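Local coordinates for transcriptional regulator fur family (Xanthomonas campestris pv. campestris, PDB 7DH7), which probably represses transcription of zinc-uptake genes by binding their regulatory DNA when loaded with zinc, as a Zur repressor of the Fur family, at the interface of chains A and B. Residues are numbered along the deposited sequence; one frame, centred on the assembly and turned at random. Chains: chain A/B, Transcriptional regulator fur family.

Contact 1: the interface of chains A and B. Residues chain A 121-123, 128, 130, 161-163; chain B 148, 150, 157.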
loop_
_atom_site.group_PDB
_atom_site.type_symbol
_atom_site.label_atom_id
_atom_site.label_comp_id
_atom_site.label_asym_id
_atom_site.label_seq_id
_atom_site.Cartn_x
_atom_site.Cartn_y
_atom_site.Cartn_z
ATOM N N LEU A 121 -5.733 10.590 1.354
ATOM C CA LEU A 121 -4.418 10.819 0.757
ATOM C C LEU A 121 -3.338 10.517 1.806
ATOM O O LEU A 121 -3.258 11.193 2.839
ATOM C CB LEU A 121 -4.317 12.254 0.257
ATOM C CG LEU A 121 -2.961 12.751 -0.235
ATOM C CD1 LEU A 121 -2.438 11.869 -1.360
ATOM C CD2 LEU A 121 -3.078 14.200 -0.711
ATOM N N ILE A 122 -2.518 9.505 1.549
ATOM C CA ILE A 122 -1.657 8.905 2.562
ATOM C C ILE A 122 -0.205 8.939 2.100
ATOM O O ILE A 122 0.098 8.645 0.933
ATOM C CB ILE A 122 -2.095 7.453 2.860
ATOM C CG1 ILE A 122 -3.591 7.385 3.179
ATOM C CG2 ILE A 122 -1.272 6.817 3.985
ATOM C CD1 ILE A 122 -4.338 6.586 2.140
ATOM N N CYS A 123 0.694 9.261 3.033
ATOM C CA CYS A 123 2.124 9.236 2.734
ATOM C C CYS A 123 2.738 7.851 2.959
ATOM O O CYS A 123 2.550 7.241 4.014
ATOM C CB CYS A 123 2.851 10.281 3.583
ATOM S SG CYS A 123 4.624 10.288 3.379
ATOM N N SER A 128 0.814 9.140 7.536
ATOM C CA SER A 128 -0.217 10.115 7.838
ATOM C C SER A 128 -1.202 10.198 6.684
ATOM O O SER A 128 -0.846 10.005 5.518
ATOM C CB SER A 128 0.392 11.488 8.101
ATOM O OG SER A 128 1.274 11.401 9.203
ATOM N N VAL A 130 -4.580 12.468 5.013
ATOM C CA VAL A 130 -5.467 13.614 4.954
ATOM C C VAL A 130 -6.636 13.276 4.040
ATOM O O VAL A 130 -6.481 12.576 3.030
ATOM C CB VAL A 130 -4.743 14.886 4.481
ATOM C CG1 VAL A 130 -4.427 14.808 3.010
ATOM C CG2 VAL A 130 -5.599 16.101 4.781
ATOM N N GLY A 161 1.059 8.724 -1.798
ATOM C CA GLY A 161 2.112 9.576 -2.298
ATOM C C GLY A 161 3.140 9.814 -1.219
ATOM O O GLY A 161 3.277 9.003 -0.296
ATOM N N LEU A 162 3.830 10.930 -1.310
ATOM C CA LEU A 162 4.871 11.283 -0.328
ATOM C C LEU A 162 4.556 12.669 0.231
ATOM O O LEU A 162 4.326 13.541 -0.561
ATOM C CB LEU A 162 6.203 11.253 -1.073
ATOM C CG LEU A 162 7.467 11.391 -0.240
ATOM C CD1 LEU A 162 7.593 10.249 0.750
ATOM C CD2 LEU A 162 8.678 11.419 -1.153
ATOM N N CYS A 163 4.573 12.837 1.559
ATOM C CA CYS A 163 4.322 14.154 2.203
ATOM C C CYS A 163 5.501 15.098 1.935
ATOM O O CYS A 163 6.605 14.641 1.689
ATOM C CB CYS A 163 4.128 14.043 3.714
ATOM S SG CYS A 163 5.626 13.562 4.600
ATOM N N LEU B 148 -2.753 19.996 -0.054
ATOM C CA LEU B 148 -2.946 19.232 1.206
ATOM C C LEU B 148 -1.614 18.846 1.866
ATOM O O LEU B 148 -1.651 18.167 2.873
ATOM C CB LEU B 148 -3.890 18.054 0.960
ATOM C CG LEU B 148 -5.322 18.446 0.617
ATOM C CD1 LEU B 148 -6.133 17.291 0.081
ATOM C CD2 LEU B 148 -6.020 19.112 1.779
ATOM N N PHE B 150 1.301 17.446 0.208
ATOM C CA PHE B 150 2.067 16.375 -0.418
ATOM C C PHE B 150 2.869 16.888 -1.614
ATOM O O PHE B 150 2.621 17.974 -2.145
ATOM C CB PHE B 150 1.146 15.222 -0.848
ATOM C CG PHE B 150 0.683 14.343 0.302
ATOM C CD1 PHE B 150 -0.100 14.851 1.322
ATOM C CD2 PHE B 150 1.068 13.015 0.369
ATOM C CE1 PHE B 150 -0.506 14.043 2.379
ATOM C CE2 PHE B 150 0.661 12.205 1.427
ATOM C CZ PHE B 150 -0.129 12.724 2.429
ATOM N N LEU B 157 1.745 9.975 -7.908
ATOM C CA LEU B 157 0.701 9.415 -7.069
ATOM C C LEU B 157 0.296 8.031 -7.560
ATOM O O LEU B 157 0.379 7.716 -8.756
ATOM C CB LEU B 157 -0.520 10.331 -7.049
ATOM C CG LEU B 157 -0.268 11.703 -6.444
ATOM C CD1 LEU B 157 -1.503 12.568 -6.634
ATOM C CD2 LEU B 157 0.069 11.550 -4.971
#
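Strands 120-123 and 128-131 of chain A, with the end of strand 158-161 and the loop after it, receive a loop of chain B that follows helix 135-147. A:Leu121 and B:Phe150 carry the contact: the leucine lies across one face of the phenyl ring, its CG over the middle at 3.7 Å from the centroid. Its CD2 methyl leans toward the root of the ring, 3.7 Å from B:Phe150 CD1, and the two side chains run past each other in opposite directions. The leucine reaches that face because its CG is anti to the backbone N (chi1 172°).

Behind the ring, A:Cys163 CA covers the opposite face near the rim, 3.9 Å from B:Phe150 CD2. B:Phe150 is therefore held between two segments of chain A, with A:Cys123 N in its plane at the far edge, 3.4 Å from CE2. The carbonyl O of A:Leu162 sits 3.4 Å from B:Phe150 CD2, so part of the rim packs on backbone; the contact across the chains is van der Waals. An antiparallel bridge pairs the backbones of A:Cys163 and B:Phe150.

Farther out, A:Val130 CG1 touches two partners, B:Leu148 CB at 3.9 Å and the CE1 corner of the phenyl ring. At the other end, the CD2 methyl of B:Leu157 rests on A:Gly161 CA.

A:Cys123 and A:Cys163 belong to a zinc-binding cysteine set; here the side-chain sulfur SG of A:Cys123 accepts a hydrogen bond from A:Cys163 N (3.1 Å, 165° at the hydrogen), which ties together the two segments flanking the ring. The site lies in the C-terminal dimerisation domain characteristic of Fur proteins, where strands of both subunits come together beside this structural zinc site, and the two-fold axis repeats it with the chains exchanged.

Contact 2: the interface of chains A and B. Residues chain A 89, 92-93, 127; chain B 37-38.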
loop_
_atom_site.group_PDB
_atom_site.type_symbol
_atom_site.label_atom_id
_atom_site.label_comp_id
_atom_site.label_asym_id
_atom_site.label_seq_id
_atom_site.Cartn_x
_atom_site.Cartn_y
_atom_site.Cartn_z
ATOM N N PHE A 89 3.074 -1.578 13.169
ATOM C CA PHE A 89 2.975 -2.669 12.215
ATOM C C PHE A 89 1.764 -2.483 11.312
ATOM O O PHE A 89 1.878 -2.598 10.086
ATOM C CB PHE A 89 2.931 -4.018 12.967
ATOM C CG PHE A 89 2.424 -5.183 12.147
ATOM C CD1 PHE A 89 1.055 -5.491 12.061
ATOM C CD2 PHE A 89 3.322 -5.957 11.429
ATOM C CE1 PHE A 89 0.609 -6.575 11.305
ATOM C CE2 PHE A 89 2.887 -7.042 10.684
ATOM C CZ PHE A 89 1.524 -7.347 10.609
ATOM N N ALA A 92 2.413 0.684 9.024
ATOM C CA ALA A 92 3.460 0.492 8.038
ATOM C C ALA A 92 2.966 -0.349 6.875
ATOM O O ALA A 92 3.387 -0.126 5.738
ATOM C CB ALA A 92 4.694 -0.164 8.702
ATOM N N ASN A 93 2.071 -1.303 7.137
ATOM C CA ASN A 93 1.492 -2.160 6.115
ATOM C C ASN A 93 0.224 -1.581 5.531
ATOM O O ASN A 93 -0.442 -2.270 4.762
ATOM C CB ASN A 93 1.210 -3.556 6.677
ATOM C CG ASN A 93 2.497 -4.309 6.976
ATOM O OD1 ASN A 93 3.235 -4.658 6.066
ATOM N ND2 ASN A 93 2.788 -4.519 8.248
ATOM N N HIS A 127 2.899 7.462 6.878
ATOM C CA HIS A 127 1.579 6.867 7.100
ATOM C C HIS A 127 0.580 7.849 7.697
ATOM O O HIS A 127 -0.413 7.439 8.323
ATOM C CB HIS A 127 1.672 5.597 7.967
ATOM C CG HIS A 127 2.888 4.779 7.677
ATOM N ND1 HIS A 127 3.142 4.259 6.422
ATOM C CD2 HIS A 127 3.946 4.433 8.450
ATOM C CE1 HIS A 127 4.293 3.612 6.443
ATOM N NE2 HIS A 127 4.808 3.716 7.656
ATOM N N GLU B 37 10.529 -2.290 8.454
ATOM C CA GLU B 37 9.500 -1.640 9.257
ATOM C C GLU B 37 8.169 -2.385 9.222
ATOM O O GLU B 37 7.396 -2.298 10.180
ATOM C CB GLU B 37 9.349 -0.163 8.836
ATOM C CG GLU B 37 8.441 0.141 7.649
ATOM C CD GLU B 37 7.853 1.574 7.679
ATOM O OE1 GLU B 37 8.113 2.325 8.644
ATOM O OE2 GLU B 37 7.118 1.951 6.737
ATOM N N ARG B 38 7.917 -3.187 8.194
ATOM C CA ARG B 38 6.651 -3.893 8.074
ATOM C C ARG B 38 6.622 -5.277 8.703
ATOM O O ARG B 38 5.519 -5.784 8.928
ATOM C CB ARG B 38 6.268 -4.057 6.598
ATOM C CG ARG B 38 5.932 -2.740 5.897
ATOM C CD ARG B 38 5.515 -3.041 4.463
ATOM N NE ARG B 38 5.579 -1.868 3.601
ATOM C CZ ARG B 38 5.058 -1.833 2.390
ATOM N NH1 ARG B 38 4.417 -2.902 1.921
ATOM N NH2 ARG B 38 5.180 -0.743 1.651
HETATM O O HOH W 1 2.828 -5.048 3.305
#
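B:Arg38, at the C-terminal end of helix 24-38, lies against A:Ala92 and A:Asn93, where helix 80-92 of chain A runs out. B:Arg38 and A:Ala92 bury the most surface here, 59 and 53 Å², and B:Glu37 adds to the cover.

The arginine contributes both its backbone and its side chain. Its carbonyl O takes a nearly straight hydrogen bond from the amide nitrogen ND2 of A:Asn93, 3.1 Å long with 174° at the hydrogen. The donor approaches in the carbonyl plane, on a lone pair, and the acceptor lies almost in the plane of the amide. The same ND2 also bonds to A:Phe89 O at 2.8 Å, more bent, with the donor tilted from that carbonyl plane. Two acceptors from different chains thus fix the rotation of the asparagine amide, while ND2 also rests over the rim of the A:Phe89 ring.

The chain of B:Arg38 leaves with CG anti to the carbonyl carbon (chi1 -67°) and then runs extended as far as NE, crossing the asparagine obliquely. Amide and guanidinium planes stand 84° apart. The aliphatic stretch passes A:Ala92, whose methyl CB lies 4.0 Å from B:Arg38 CG.

That methyl also meets the carboxylate carbon CD of B:Glu37 at 3.7 Å. B:Glu37 is poorly ordered, and its tip-to-tip approach to A:His127 is a weak hydrogen bond, from NE2 to OE2 at 3.0 Å. A:Ala92 CA lies over one face of the imidazole, toward its rim, so the helix end backs the ring. If A:His127 were protonated, the nearby carboxylate could stabilise its charge, though the disorder of B:Glu37 makes this tentative.

Beyond the direct bond, water 1 joins the asparagine's other amide atom to the guanidinium: it lies 2.8 Å from A:Asn93 OD1 and 3.0 Å from B:Arg38 NH1.

Contacts 1 and 2 lie in one two-fold interface, the centres of their C-alpha atoms about 15 Å apart. They share no residue, but the chain A segment between strands 120-123 and 128-131 connects them: A:Ser128 belongs to contact 1 and its neighbour A:His127 to contact 2. Contact 1 joins the C-terminal dimerisation regions through the phenyl ring of B:Phe150. Contact 2, more polar, joins helices 80-92 and 24-38, and through A:His127 also ties one chain's C-terminal region to the other's N-terminal helix. In this apo dimer, contact 2 and its twin may therefore help set how the DNA-binding parts sit relative to the core.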